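Local coordinates for protein geranyltranstransferase (Roseobacter denitrificans, PDB 4LLS) that probably condenses isopentenyl diphosphate with allylic diphosphates to make farnesyl or geranylgeranyl diphosphate, using divalent metal ions, at residues His95-Val100 / Ala134-Ala139; Gln36-Lys41 / Ser87-Glu92; Val100-Pro105 / Leu173-Asp178. All blocks are in the same frame, centred on the assembly; numbering follows the deposited sequence.

Interaction 1: residues His95-Val100 / Ala134-Ala139; sequences HAYSLV and ALQTLA. With IPE (3-methylbut-3-enyl trihydrogen diphosphate), chain C; GST (geranyl S-thiolodiphosphate), chain D.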
loop_
_atom_site.group_PDB
_atom_site.type_symbol
_atom_site.label_atom_id
_atom_site.label_comp_id
_atom_site.label_asym_id
_atom_site.label_seq_id
_atom_site.Cartn_x
_atom_site.Cartn_y
_atom_site.Cartn_z
ATOM N N HIS A 95 -6.457 3.672 -6.366
ATOM C CA HIS A 95 -6.719 3.358 -7.757
ATOM C C HIS A 95 -5.484 3.627 -8.594
ATOM O O HIS A 95 -5.106 2.806 -9.460
ATOM C CB HIS A 95 -7.924 4.174 -8.161
ATOM C CG HIS A 95 -8.238 4.143 -9.611
ATOM N ND1 HIS A 95 -8.617 3.001 -10.270
ATOM C CD2 HIS A 95 -8.389 5.160 -10.488
ATOM C CE1 HIS A 95 -8.911 3.306 -11.529
ATOM N NE2 HIS A 95 -8.798 4.612 -11.677
ATOM N N ALA A 96 -4.886 4.794 -8.438
ATOM C CA ALA A 96 -3.717 5.138 -9.245
ATOM C C ALA A 96 -2.617 4.132 -9.045
ATOM O O ALA A 96 -1.954 3.738 -10.027
ATOM C CB ALA A 96 -3.200 6.518 -8.941
ATOM N N TYR A 97 -2.377 3.713 -7.820
ATOM C CA TYR A 97 -1.307 2.738 -7.552
ATOM C C TYR A 97 -1.593 1.466 -8.329
ATOM O O TYR A 97 -0.673 0.890 -8.983
ATOM C CB TYR A 97 -1.172 2.452 -6.036
ATOM C CG TYR A 97 -1.357 1.020 -5.619
ATOM C CD1 TYR A 97 -0.408 0.046 -5.920
ATOM C CD2 TYR A 97 -2.394 0.645 -4.810
ATOM C CE1 TYR A 97 -0.621 -1.261 -5.566
ATOM C CE2 TYR A 97 -2.524 -0.633 -4.315
ATOM C CZ TYR A 97 -1.644 -1.605 -4.717
ATOM O OH TYR A 97 -1.833 -2.929 -4.375
ATOM N N SER A 98 -2.828 1.010 -8.310
ATOM C CA SER A 98 -3.188 -0.249 -8.965
ATOM C C SER A 98 -2.913 -0.180 -10.454
ATOM O O SER A 98 -2.476 -1.163 -11.047
ATOM C CB SER A 98 -4.668 -0.633 -8.678
ATOM O OG SER A 98 -5.583 0.146 -9.470
ATOM N N LEU A 99 -3.099 0.986 -11.049
ATOM C CA LEU A 99 -2.904 1.136 -12.513
ATOM C C LEU A 99 -1.404 1.187 -12.822
ATOM O O LEU A 99 -0.966 0.643 -13.850
ATOM C CB LEU A 99 -3.590 2.371 -13.063
ATOM C CG LEU A 99 -5.116 2.439 -12.892
ATOM C CD1 LEU A 99 -5.655 3.722 -13.509
ATOM C CD2 LEU A 99 -5.827 1.206 -13.402
ATOM N N VAL A 100 -0.613 1.802 -11.973
ATOM C CA VAL A 100 0.834 1.873 -12.200
ATOM C C VAL A 100 1.367 0.452 -12.223
ATOM O O VAL A 100 2.183 0.077 -13.090
ATOM C CB VAL A 100 1.545 2.693 -11.133
ATOM C CG1 VAL A 100 3.046 2.589 -11.304
ATOM C CG2 VAL A 100 1.113 4.134 -11.216
ATOM N N ALA A 134 4.315 3.738 -2.956
ATOM C CA ALA A 134 4.154 4.927 -2.148
ATOM C C ALA A 134 2.745 5.478 -2.279
ATOM O O ALA A 134 2.281 6.177 -1.378
ATOM C CB ALA A 134 5.185 6.005 -2.486
ATOM N N LEU A 135 2.107 5.256 -3.424
ATOM C CA LEU A 135 0.728 5.705 -3.620
ATOM C C LEU A 135 -0.251 4.883 -2.804
ATOM O O LEU A 135 -1.218 5.433 -2.270
ATOM C CB LEU A 135 0.350 5.710 -5.101
ATOM C CG LEU A 135 0.895 6.890 -5.919
ATOM C CD1 LEU A 135 0.675 6.619 -7.392
ATOM C CD2 LEU A 135 0.270 8.203 -5.491
ATOM N N GLN A 136 -0.007 3.592 -2.686
ATOM C CA GLN A 136 -0.791 2.798 -1.771
ATOM C C GLN A 136 -0.647 3.376 -0.358
ATOM O O GLN A 136 -1.631 3.567 0.384
ATOM C CB GLN A 136 -0.477 1.313 -1.822
ATOM C CG GLN A 136 -1.313 0.576 -0.747
ATOM C CD GLN A 136 -1.214 -0.923 -0.610
ATOM O OE1 GLN A 136 -1.867 -1.476 0.266
ATOM N NE2 GLN A 136 -0.428 -1.577 -1.416
ATOM N N THR A 137 0.584 3.670 0.054
ATOM C CA THR A 137 0.823 4.166 1.383
ATOM C C THR A 137 0.101 5.508 1.594
ATOM O O THR A 137 -0.530 5.756 2.634
ATOM C CB THR A 137 2.314 4.353 1.673
ATOM O OG1 THR A 137 3.038 3.235 1.149
ATOM C CG2 THR A 137 2.520 4.493 3.158
ATOM N N LEU A 138 0.143 6.329 0.552
ATOM C CA LEU A 138 -0.440 7.660 0.618
ATOM C C LEU A 138 -1.977 7.536 0.808
ATOM O O LEU A 138 -2.594 8.297 1.549
ATOM C CB LEU A 138 -0.132 8.434 -0.657
ATOM C CG LEU A 138 -0.660 9.861 -0.646
ATOM C CD1 LEU A 138 0.102 10.685 0.396
ATOM C CD2 LEU A 138 -0.501 10.485 -2.029
ATOM N N ALA A 139 -2.624 6.547 0.178
ATOM C CA ALA A 139 -4.051 6.341 0.375
ATOM C C ALA A 139 -4.380 6.182 1.852
ATOM O O ALA A 139 -5.348 6.756 2.370
ATOM C CB ALA A 139 -4.508 5.120 -0.414
HETATM C C1 IPE C . -9.518 1.983 -15.388
HETATM O O1 IPE C . -10.409 2.731 -14.537
HETATM C C2 IPE C . -9.176 0.669 -14.695
HETATM C C3 IPE C . -10.416 -0.149 -14.435
HETATM C C4 IPE C . -10.754 -0.533 -13.205
HETATM C C5 IPE C . -11.208 -0.679 -15.591
HETATM P PA IPE C . -11.020 4.111 -15.051
HETATM O O1A IPE C . -11.680 3.909 -16.422
HETATM O O2A IPE C . -11.879 4.607 -13.978
HETATM O O3A IPE C . -9.762 5.063 -15.207
HETATM P PB IPE C . -9.424 6.630 -14.963
HETATM O O1B IPE C . -8.317 6.955 -15.954
HETATM O O2B IPE C . -10.675 7.417 -15.227
HETATM O O3B IPE C . -9.033 6.677 -13.505
HETATM P PA GST D . -7.415 -1.065 -18.213
HETATM O O1A GST D . -7.712 0.397 -17.887
HETATM O O2A GST D . -8.146 -1.604 -19.437
HETATM O O3A GST D . -5.922 -1.373 -18.228
HETATM O O1B GST D . -7.989 -1.858 -16.958
HETATM P PB GST D . -8.151 -3.435 -16.928
HETATM O O2B GST D . -9.298 -3.926 -17.696
HETATM O O3B GST D . -6.789 -4.109 -17.307
HETATM S S1 GST D . -8.580 -3.735 -15.011
HETATM C C1 GST D . -7.121 -3.025 -14.325
HETATM C C2 GST D . -6.749 -3.632 -12.993
HETATM C C3 GST D . -7.121 -3.079 -11.828
HETATM C C10 GST D . -8.018 -1.890 -11.778
HETATM C C4 GST D . -6.738 -3.701 -10.529
HETATM C C5 GST D . -5.251 -4.077 -10.592
HETATM C C6 GST D . -4.797 -4.696 -9.311
HETATM C C7 GST D . -3.519 -4.661 -8.874
HETATM C C9 GST D . -2.333 -4.032 -9.572
HETATM C C8 GST D . -3.315 -5.308 -7.541
#
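The phenol ring of Tyr97 lies flat against the extended chain of Gln136, whose CB sits over one ring face, 3.8 Å from the ring centroid, as a CH-pi contact. The two side chains run alongside and point the same way, with ring and amide planes only 16° apart, so that Gln136 NE2 reaches 3.5 Å from Tyr97 CZ. His101 meets the Tyr97 ring edge-to-face. This is a worked example of how the all-helical isoprenoid synthase fold divides the duties of one helix: one side packs against a neighbour and the other lines the substrate cavity. Helix 81-102 and helix 125-144 run antiparallel here, their short segments 166° apart in direction and 8.2 Å apart at the axes. Beside the tyrosine, Tyr97 CB touches Leu135 CB at 3.7 Å, and Leu135 CD1 extends to Ala96 CB. The chi1 of Tyr97, 121°, is close to eclipsed, a strain probably offset by the packing of the ring along the glutamine. The buried amide of Gln136 is satisfied across the dimer interface: its OE1 bonds Thr137 of the second subunit and its NE2 the carbonyl of Asp133 of that subunit.

On the cavity side, the His95 ring carries Leu99 CG over one face and presents its edge to isopentenyl diphosphate, giving a hydrogen bond from His95 NE2 to IPE O3B at 2.8 Å. Lys63, Arg66 and Arg114 also hold this diphosphate. Leu99 CD2 packs 3.6 Å from IPE C2, while Ser98 lies along the geranyl chain of the thiolodiphosphate. The serine hydroxyl turns back on its own helix: Ser98 OG donates to His95 O at 2.7 Å, a carbonyl that also accepts from Leu99 N.

Interaction 2: residues Gln36-Lys41 / Ser87-Glu92; sequences QAHFDK and SATAIE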
loop_
_atom_site.group_PDB
_atom_site.type_symbol
_atom_site.label_atom_id
_atom_site.label_comp_id
_atom_site.label_asym_id
_atom_site.label_seq_id
_atom_site.Cartn_x
_atom_site.Cartn_y
_atom_site.Cartn_z
ATOM N N GLN A 36 -7.634 16.973 -7.852
ATOM C CA GLN A 36 -6.321 17.374 -8.345
ATOM C C GLN A 36 -5.672 18.387 -7.422
ATOM O O GLN A 36 -4.483 18.249 -7.108
ATOM C CB GLN A 36 -6.361 17.881 -9.774
ATOM C CG GLN A 36 -4.971 18.158 -10.344
ATOM C CD GLN A 36 -4.197 16.880 -10.539
ATOM O OE1 GLN A 36 -4.654 15.977 -11.256
ATOM N NE2 GLN A 36 -3.117 16.722 -9.770
ATOM N N ALA A 37 -6.462 19.329 -6.909
ATOM C CA ALA A 37 -5.918 20.355 -6.007
ATOM C C ALA A 37 -5.398 19.735 -4.736
ATOM O O ALA A 37 -4.364 20.133 -4.217
ATOM C CB ALA A 37 -6.960 21.388 -5.696
ATOM N N HIS A 38 -6.084 18.711 -4.251
ATOM C CA HIS A 38 -5.691 18.053 -3.020
ATOM C C HIS A 38 -4.428 17.225 -3.223
ATOM O O HIS A 38 -3.524 17.278 -2.385
ATOM C CB HIS A 38 -6.810 17.176 -2.438
ATOM C CG HIS A 38 -6.770 17.126 -0.947
ATOM N ND1 HIS A 38 -6.436 16.006 -0.218
ATOM C CD2 HIS A 38 -6.848 18.142 -0.054
ATOM C CE1 HIS A 38 -6.413 16.320 1.073
ATOM N NE2 HIS A 38 -6.674 17.609 1.188
ATOM N N PHE A 39 -4.304 16.505 -4.322
ATOM C CA PHE A 39 -3.049 15.824 -4.648
ATOM C C PHE A 39 -1.908 16.827 -4.722
ATOM O O PHE A 39 -0.846 16.635 -4.173
ATOM C CB PHE A 39 -3.116 15.095 -5.994
ATOM C CG PHE A 39 -3.669 13.705 -5.904
ATOM C CD1 PHE A 39 -3.057 12.761 -5.120
ATOM C CD2 PHE A 39 -4.827 13.362 -6.588
ATOM C CE1 PHE A 39 -3.590 11.462 -5.015
ATOM C CE2 PHE A 39 -5.319 12.067 -6.548
ATOM C CZ PHE A 39 -4.730 11.116 -5.715
ATOM N N ASP A 40 -2.166 17.947 -5.357
ATOM C CA ASP A 40 -1.119 18.958 -5.524
ATOM C C ASP A 40 -0.632 19.417 -4.161
ATOM O O ASP A 40 0.568 19.557 -3.926
ATOM C CB ASP A 40 -1.638 20.140 -6.324
ATOM C CG ASP A 40 -1.838 19.824 -7.827
ATOM O OD1 ASP A 40 -1.439 18.746 -8.349
ATOM O OD2 ASP A 40 -2.428 20.711 -8.481
ATOM N N LYS A 41 -1.564 19.701 -3.263
ATOM C CA LYS A 41 -1.215 20.229 -1.933
ATOM C C LYS A 41 -0.475 19.187 -1.097
ATOM O O LYS A 41 0.552 19.468 -0.482
ATOM C CB LYS A 41 -2.460 20.689 -1.205
ATOM C CG LYS A 41 -3.109 21.942 -1.778
ATOM C CD LYS A 41 -4.392 22.243 -1.015
ATOM C CE LYS A 41 -5.370 23.119 -1.786
ATOM N NZ LYS A 41 -6.681 23.181 -1.076
ATOM N N SER A 87 -10.882 11.382 1.886
ATOM C CA SER A 87 -11.224 10.028 1.465
ATOM C C SER A 87 -11.351 9.929 -0.056
ATOM O O SER A 87 -11.001 8.900 -0.666
ATOM C CB SER A 87 -12.528 9.610 2.107
ATOM O OG SER A 87 -12.358 9.386 3.479
ATOM N N ALA A 88 -11.814 10.978 -0.703
ATOM C CA ALA A 88 -11.882 10.991 -2.159
ATOM C C ALA A 88 -10.502 10.900 -2.789
ATOM O O ALA A 88 -10.296 10.191 -3.790
ATOM C CB ALA A 88 -12.621 12.260 -2.656
ATOM N N THR A 89 -9.569 11.711 -2.296
ATOM C CA THR A 89 -8.200 11.655 -2.743
ATOM C C THR A 89 -7.562 10.308 -2.406
ATOM O O THR A 89 -6.813 9.762 -3.213
ATOM C CB THR A 89 -7.416 12.861 -2.209
ATOM O OG1 THR A 89 -8.167 14.060 -2.546
ATOM C CG2 THR A 89 -6.071 12.965 -2.793
ATOM N N ALA A 90 -7.882 9.775 -1.236
ATOM C CA ALA A 90 -7.348 8.461 -0.843
ATOM C C ALA A 90 -7.702 7.391 -1.857
ATOM O O ALA A 90 -6.841 6.611 -2.262
ATOM C CB ALA A 90 -7.841 8.070 0.533
ATOM N N ILE A 91 -8.969 7.292 -2.226
ATOM C CA ILE A 91 -9.339 6.208 -3.144
ATOM C C ILE A 91 -8.724 6.445 -4.517
ATOM O O ILE A 91 -8.368 5.474 -5.205
ATOM C CB ILE A 91 -10.854 5.980 -3.189
ATOM C CG1 ILE A 91 -11.132 4.633 -3.837
ATOM C CG2 ILE A 91 -11.602 7.113 -3.884
ATOM C CD1 ILE A 91 -10.616 3.416 -3.084
ATOM N N GLU A 92 -8.618 7.704 -4.944
ATOM C CA GLU A 92 -7.897 8.004 -6.177
ATOM C C GLU A 92 -6.398 7.632 -6.146
ATOM O O GLU A 92 -5.832 7.169 -7.144
ATOM C CB GLU A 92 -8.086 9.440 -6.581
ATOM C CG GLU A 92 -9.502 9.707 -7.018
ATOM C CD GLU A 92 -9.895 9.105 -8.363
ATOM O OE1 GLU A 92 -9.014 9.050 -9.271
ATOM O OE2 GLU A 92 -11.090 8.754 -8.537
#
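Two torsions bring Phe39 and Thr89 together: Phe39 places CG opposite its carbonyl carbon (chi1 -86°), swinging the ring toward helix 81-102, and Thr89 has OG1 anti to its carbonyl carbon (chi1 -52°), which puts the methyl CG2 anti to the backbone N and aims it at that ring. The methyl lands over the centre of the face, with Thr89 CG2 3.6 Å from the Phe39 ring centroid, a nearly vertical CH-pi contact. The same ring continues to the backbone, where Phe39 CZ lies 3.5 Å from Thr89 O, and its rim meets the next helical turn, with Phe39 CE2 3.8 Å from Glu92 CB near the ring plane. One ring thus packs on two residues three apart on helix 81-102.

Polar ends are turned to other partners. Thr89 OG1, the other branch, hydrogen-bonds the carbonyl of Ile85 one turn back and comes 3.4 Å from His38 CB. Of the Glu92 side chain, CB is what meets the phenylalanine; the chain then bends at chi2 and carries the carboxylate away, where OE1 forms a salt bridge with Arg64 and OE2 accepts a hydrogen bond from Gly67 N.

The short axes cross steeply, 9.7 Å apart at -81°, which confines the contact to a small patch. Beside it, the Trp86 and His38 rings pack edge-to-face. Away from any annotated site, the crossing fastens the N-terminal helix 22-43 onto the helical core of the isoprenoid synthase fold, where Thr89 and Ala90 also touch Leu142 of helix 125-144, Ser87 and Ile91 face helices 152-166 and 190-215, and Ala88 meets helix 65-76.

Interaction 3: residues Val100-Pro105 / Leu173-Asp178; sequences VHDDLP and LGQALD. With CA (calcium ion), chain F; GST (geranyl S-thiolodiphosphate), chain D.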
loop_
_atom_site.group_PDB
_atom_site.type_symbol
_atom_site.label_atom_id
_atom_site.label_comp_id
_atom_site.label_asym_id
_atom_site.label_seq_id
_atom_site.Cartn_x
_atom_site.Cartn_y
_atom_site.Cartn_z
ATOM N N VAL A 100 -0.613 1.802 -11.973
ATOM C CA VAL A 100 0.834 1.873 -12.200
ATOM C C VAL A 100 1.367 0.452 -12.223
ATOM O O VAL A 100 2.183 0.077 -13.090
ATOM C CB VAL A 100 1.545 2.693 -11.133
ATOM C CG1 VAL A 100 3.046 2.589 -11.304
ATOM C CG2 VAL A 100 1.113 4.134 -11.216
ATOM N N HIS A 101 0.984 -0.342 -11.246
ATOM C CA HIS A 101 1.425 -1.744 -11.222
ATOM C C HIS A 101 0.836 -2.580 -12.341
ATOM O O HIS A 101 1.576 -3.356 -12.957
ATOM C CB HIS A 101 1.222 -2.374 -9.836
ATOM C CG HIS A 101 2.179 -1.850 -8.815
ATOM N ND1 HIS A 101 2.303 -2.394 -7.550
ATOM C CD2 HIS A 101 3.140 -0.911 -8.906
ATOM C CE1 HIS A 101 3.236 -1.756 -6.890
ATOM N NE2 HIS A 101 3.756 -0.835 -7.684
ATOM N N ASP A 102 -0.448 -2.434 -12.649
ATOM C CA ASP A 102 -1.081 -3.180 -13.732
ATOM C C ASP A 102 -0.366 -2.929 -15.052
ATOM O O ASP A 102 -0.317 -3.835 -15.894
ATOM C CB ASP A 102 -2.563 -2.817 -13.868
ATOM C CG ASP A 102 -3.322 -3.724 -14.871
ATOM O OD1 ASP A 102 -3.402 -4.946 -14.632
ATOM O OD2 ASP A 102 -3.900 -3.152 -15.816
ATOM N N ASP A 103 0.088 -1.707 -15.269
ATOM C CA ASP A 103 0.655 -1.331 -16.573
ATOM C C ASP A 103 2.037 -1.964 -16.769
ATOM O O ASP A 103 2.554 -1.920 -17.876
ATOM C CB ASP A 103 0.702 0.182 -16.746
ATOM C CG ASP A 103 -0.698 0.824 -16.985
ATOM O OD1 ASP A 103 -0.869 2.028 -16.670
ATOM O OD2 ASP A 103 -1.597 0.130 -17.457
ATOM N N LEU A 104 2.697 -2.350 -15.684
ATOM C CA LEU A 104 4.081 -2.877 -15.723
ATOM C C LEU A 104 4.270 -3.916 -16.816
ATOM O O LEU A 104 3.403 -4.771 -17.042
ATOM C CB LEU A 104 4.494 -3.484 -14.364
ATOM C CG LEU A 104 4.769 -2.482 -13.217
ATOM C CD1 LEU A 104 4.858 -3.227 -11.893
ATOM C CD2 LEU A 104 6.028 -1.672 -13.458
ATOM N N PRO A 105 5.532 -4.016 -17.290
ATOM C CA PRO A 105 5.831 -5.082 -18.256
ATOM C C PRO A 105 5.490 -6.513 -17.818
ATOM O O PRO A 105 5.110 -7.339 -18.637
ATOM C CB PRO A 105 7.342 -4.907 -18.486
ATOM C CG PRO A 105 7.590 -3.466 -18.274
ATOM C CD PRO A 105 6.671 -3.095 -17.115
ATOM N N LEU A 173 -6.700 -9.916 -4.987
ATOM C CA LEU A 173 -7.260 -11.233 -5.308
ATOM C C LEU A 173 -7.742 -11.224 -6.756
ATOM O O LEU A 173 -7.414 -12.118 -7.546
ATOM C CB LEU A 173 -8.424 -11.554 -4.382
ATOM C CG LEU A 173 -9.162 -12.863 -4.694
ATOM C CD1 LEU A 173 -8.179 -14.014 -4.668
ATOM C CD2 LEU A 173 -10.299 -13.116 -3.715
ATOM N N GLY A 174 -8.544 -10.232 -7.109
ATOM C CA GLY A 174 -9.067 -10.131 -8.477
ATOM C C GLY A 174 -7.939 -10.128 -9.499
ATOM O O GLY A 174 -8.016 -10.837 -10.523
ATOM N N GLN A 175 -6.895 -9.361 -9.248
ATOM C CA GLN A 175 -5.739 -9.331 -10.135
ATOM C C GLN A 175 -5.121 -10.711 -10.237
ATOM O O GLN A 175 -4.669 -11.118 -11.325
ATOM C CB GLN A 175 -4.693 -8.295 -9.713
ATOM C CG GLN A 175 -3.550 -8.092 -10.713
ATOM C CD GLN A 175 -3.934 -7.422 -12.030
ATOM O OE1 GLN A 175 -5.099 -7.382 -12.414
ATOM N NE2 GLN A 175 -2.965 -6.729 -12.631
ATOM N N ALA A 176 -4.942 -11.367 -9.106
ATOM C CA ALA A 176 -4.250 -12.654 -9.116
ATOM C C ALA A 176 -5.028 -13.655 -9.954
ATOM O O ALA A 176 -4.439 -14.414 -10.754
ATOM C CB ALA A 176 -4.075 -13.165 -7.702
ATOM N N LEU A 177 -6.339 -13.639 -9.798
ATOM C CA LEU A 177 -7.222 -14.542 -10.544
ATOM C C LEU A 177 -7.169 -14.226 -12.028
ATOM O O LEU A 177 -7.196 -15.144 -12.856
ATOM C CB LEU A 177 -8.665 -14.432 -10.063
ATOM C CG LEU A 177 -8.920 -14.914 -8.648
ATOM C CD1 LEU A 177 -10.348 -14.589 -8.236
ATOM C CD2 LEU A 177 -8.641 -16.416 -8.543
ATOM N N ASP A 178 -7.061 -12.944 -12.355
ATOM C CA ASP A 178 -7.039 -12.480 -13.736
ATOM C C ASP A 178 -5.780 -13.009 -14.372
ATOM O O ASP A 178 -5.843 -13.653 -15.430
ATOM C CB ASP A 178 -7.069 -10.956 -13.806
ATOM C CG ASP A 178 -7.526 -10.440 -15.153
ATOM O OD1 ASP A 178 -8.292 -11.173 -15.807
ATOM O OD2 ASP A 178 -6.997 -9.395 -15.609
HETATM CA CA CA F . -4.766 -3.339 -17.910
HETATM P PA GST D . -7.415 -1.065 -18.213
HETATM O O1A GST D . -7.712 0.397 -17.887
HETATM O O2A GST D . -8.146 -1.604 -19.437
HETATM O O3A GST D . -5.922 -1.373 -18.228
HETATM O O1B GST D . -7.989 -1.858 -16.958
HETATM P PB GST D . -8.151 -3.435 -16.928
HETATM O O2B GST D . -9.298 -3.926 -17.696
HETATM O O3B GST D . -6.789 -4.109 -17.307
HETATM S S1 GST D . -8.580 -3.735 -15.011
HETATM C C1 GST D . -7.121 -3.025 -14.325
HETATM C C2 GST D . -6.749 -3.632 -12.993
HETATM C C3 GST D . -7.121 -3.079 -11.828
HETATM C C10 GST D . -8.018 -1.890 -11.778
HETATM C C4 GST D . -6.738 -3.701 -10.529
HETATM C C5 GST D . -5.251 -4.077 -10.592
HETATM C C6 GST D . -4.797 -4.696 -9.311
HETATM C C7 GST D . -3.519 -4.661 -8.874
HETATM C C9 GST D . -2.333 -4.032 -9.572
HETATM C C8 GST D . -3.315 -5.308 -7.541
HETATM O O HOH W 1 -2.753 -2.101 -18.542
HETATM O O HOH W 2 -5.282 -3.786 -20.185
#
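Asp102 and Gln175 meet obliquely, carboxylate and amide planes turned 56° from one another, yet the hydrogen bond between them is nearly straight. Gln175 NE2 donates to Asp102 OD1 at 2.7 Å with an N-H...O angle of 170°, using the anti lone pair of that oxygen, the one pointing away from OD2. The other oxygen is thereby left to the metal: Asp102 OD2 binds calcium at 2.3 Å. The carboxylate is gripped from both ends, a second-shell amide orienting a first-shell ligand. Asp102, Asp103 and Asp108 belong to the first aspartate-rich motif (DDxxxxD) of the prenyl synthases, and calcium here probably occupies a magnesium position.

GST O3A and O3B, two waters and Asp108 complete the site. One of the waters also donates to Asp103 OD2 at 2.7 Å, tying the second aspartate of the motif to the metal indirectly; Arg113 holds Asp103 in a salt bridge. Gln175 bends at chi2 (69°), which brings its amide round to Asp102 while its CB rests 3.6 Å from GST C6, beside the geranyl chain. A leucine here would lack the amide, and Asp102 OD1 would probably lose this donor, leaving the carboxylate freer to turn about its CB-CG bond.

Asp178, one turn further on, is paired with Lys200 and Lys262. The contact spans the cavity mouth between the C-terminal part of helix 81-102 and helix 171-184: Val100 and Leu104 pack on Ala128 of helix 125-144, Gln175 and Asp178 touch helix 190-215, and Leu173 and Leu177 lean on Leu49 of the second subunit.

Helix 81-102 takes part in all three contacts, from its middle to its C-terminal part. Coming from the N terminus, interaction 2 closes first, returning helix 22-43 to this helix after a loop of 45 residues that is largely helical. Interaction 1 opens only afterwards, in series, and closes on helix 125-144 across 33 residues that include the small two-stranded hairpin. Interaction 3 begins at Val100, which it shares with interaction 1, and closes on helix 171-184 beyond 134-139, so these two cross; none nests. Together they tie an outer helix, a dimer-facing helix and the far cavity wall to one element, with GST touched by interactions 1 and 3.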